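Local coordinates for A-type flavoprotein (Giardia intestinalis, PDB 2Q9U) that scavenges O2 in a parasite as a flavodiiron protein, carrying FMN in a flavodoxin-like domain and a diiron centre in a beta-lactamase-like domain, at the interface of chains A and B. Numbering follows the deposited sequence. Chains: chain A/B, A-type flavoprotein.

The interface of chains A and B. Residues chain A 7-9, 11, 68; chain B 279, 393.
B:Asp279, on helix 269-283, extends its carboxylate to the N-terminal loop of chain A and to A:Arg68 on helix 62-72. The charged part is a salt bridge that is also a hydrogen bond: A:Arg68 NH1 lies 2.9 Å from B:Asp279 OD2. The carboxylate sits at the edge of the guanidinium, close to its plane, and OD2 is met on its syn side. The two flat groups are nevertheless turned 44° apart, and the pairing is lopsided, with A:Arg68 NH2 standing 3.6 Å from B:Asp279 OD1.

B:Asp279 OD2 takes a second hydrogen bond on its anti side, from the backbone N of A:Gln9 at 2.9 Å and nearly straight, 174° at the hydrogen. Two donors thus grip one carboxylate oxygen and fix how the group is rotated; their pull would probably favour its charged form. B:Asp279 OD1 is tied through water 1, 2.6 Å away, which in turn meets the amide nitrogen NE2 of A:Gln11. A:Gln11 NE2 also bonds back to A:Gln9 O at 3.3 Å, bracing that loop.

Apolar packing comes from B:Tyr393 on helix 386-409. With CG anti to the backbone N (chi1 -176°), the CD1-CE1 side of its ring comes obliquely against the main chain of A:Tyr7 and A:Val8, B:Tyr393 CD1 lying 3.7 Å from A:Tyr7 CA. B:Tyr393 OH adds a van der Waals contact to A:Gln9 CB at 3.7 Å.

The patch pins the beta-lactamase-like part of one subunit onto the flavodoxin-like part of the other. With its two-fold twin it probably helps hold the head-to-tail dimer, which in flavodiiron proteins brings the FMN of one subunit near the diiron centre of the other for electron transfer.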
loop_
_atom_site.group_PDB
_atom_site.type_symbol
_atom_site.label_atom_id
_atom_site.label_comp_id
_atom_site.label_asym_id
_atom_site.label_seq_id
_atom_site.Cartn_x
_atom_site.Cartn_y
_atom_site.Cartn_z
ATOM N N TYR A 7 -20.402 7.274 -28.706
ATOM C CA TYR A 7 -20.016 6.673 -27.438
ATOM C C TYR A 7 -19.401 7.680 -26.455
ATOM O O TYR A 7 -18.908 7.297 -25.404
ATOM C CB TYR A 7 -19.114 5.431 -27.648
ATOM C CG TYR A 7 -17.904 5.684 -28.513
ATOM C CD1 TYR A 7 -16.748 6.261 -27.984
ATOM C CD2 TYR A 7 -17.922 5.369 -29.868
ATOM C CE1 TYR A 7 -15.616 6.509 -28.792
ATOM C CE2 TYR A 7 -16.818 5.612 -30.676
ATOM C CZ TYR A 7 -15.670 6.175 -30.131
ATOM O OH TYR A 7 -14.586 6.432 -30.954
ATOM N N VAL A 8 -19.452 8.965 -26.800
ATOM C CA VAL A 8 -19.158 10.028 -25.835
ATOM C C VAL A 8 -20.318 11.007 -25.774
ATOM O O VAL A 8 -21.041 11.189 -26.767
ATOM C CB VAL A 8 -17.842 10.810 -26.136
ATOM C CG1 VAL A 8 -16.613 9.892 -25.974
ATOM C CG2 VAL A 8 -17.888 11.536 -27.514
ATOM N N GLN A 9 -20.486 11.639 -24.614
ATOM C CA GLN A 9 -21.478 12.693 -24.468
ATOM C C GLN A 9 -20.796 14.033 -24.738
ATOM O O GLN A 9 -19.746 14.325 -24.133
ATOM C CB GLN A 9 -22.072 12.710 -23.043
ATOM C CG GLN A 9 -23.055 13.903 -22.846
ATOM C CD GLN A 9 -23.279 14.319 -21.402
ATOM O OE1 GLN A 9 -22.714 13.754 -20.479
ATOM N NE2 GLN A 9 -24.144 15.308 -21.209
ATOM N N GLN A 11 -20.277 17.870 -24.186
ATOM C CA GLN A 11 -20.397 18.526 -22.915
ATOM C C GLN A 11 -20.121 20.013 -23.096
ATOM O O GLN A 11 -19.024 20.499 -22.848
ATOM C CB GLN A 11 -19.476 17.838 -21.875
ATOM C CG GLN A 11 -19.934 16.391 -21.582
ATOM C CD GLN A 11 -18.996 15.611 -20.676
ATOM O OE1 GLN A 11 -18.554 16.110 -19.655
ATOM N NE2 GLN A 11 -18.710 14.365 -21.050
ATOM N N ARG A 68 -13.602 12.609 -28.344
ATOM C CA ARG A 68 -14.372 13.767 -27.897
ATOM C C ARG A 68 -14.285 14.956 -28.850
ATOM O O ARG A 68 -15.301 15.580 -29.162
ATOM C CB ARG A 68 -13.970 14.182 -26.480
ATOM C CG ARG A 68 -14.251 13.100 -25.440
ATOM C CD ARG A 68 -14.058 13.714 -24.055
ATOM N NE ARG A 68 -14.067 12.705 -23.003
ATOM C CZ ARG A 68 -15.169 12.148 -22.517
ATOM N NH1 ARG A 68 -16.359 12.497 -23.010
ATOM N NH2 ARG A 68 -15.074 11.238 -21.542
ATOM N N ASP B 279 -20.336 7.483 -19.826
ATOM C CA ASP B 279 -20.787 8.675 -20.556
ATOM C C ASP B 279 -22.255 8.590 -20.906
ATOM O O ASP B 279 -22.939 9.598 -20.847
ATOM C CB ASP B 279 -19.924 8.979 -21.794
ATOM C CG ASP B 279 -18.898 10.098 -21.538
ATOM O OD1 ASP B 279 -18.310 10.160 -20.414
ATOM O OD2 ASP B 279 -18.694 10.930 -22.452
ATOM N N TYR B 393 -22.502 2.656 -24.382
ATOM C CA TYR B 393 -23.072 4.012 -24.200
ATOM C C TYR B 393 -24.591 3.943 -24.095
ATOM O O TYR B 393 -25.187 4.511 -23.167
ATOM C CB TYR B 393 -22.656 4.932 -25.350
ATOM C CG TYR B 393 -23.110 6.372 -25.220
ATOM C CD1 TYR B 393 -22.306 7.332 -24.579
ATOM C CD2 TYR B 393 -24.341 6.798 -25.758
ATOM C CE1 TYR B 393 -22.727 8.681 -24.463
ATOM C CE2 TYR B 393 -24.762 8.143 -25.651
ATOM C CZ TYR B 393 -23.950 9.071 -24.999
ATOM O OH TYR B 393 -24.343 10.404 -24.907
HETATM O O HOH W 1 -17.356 12.360 -19.540
#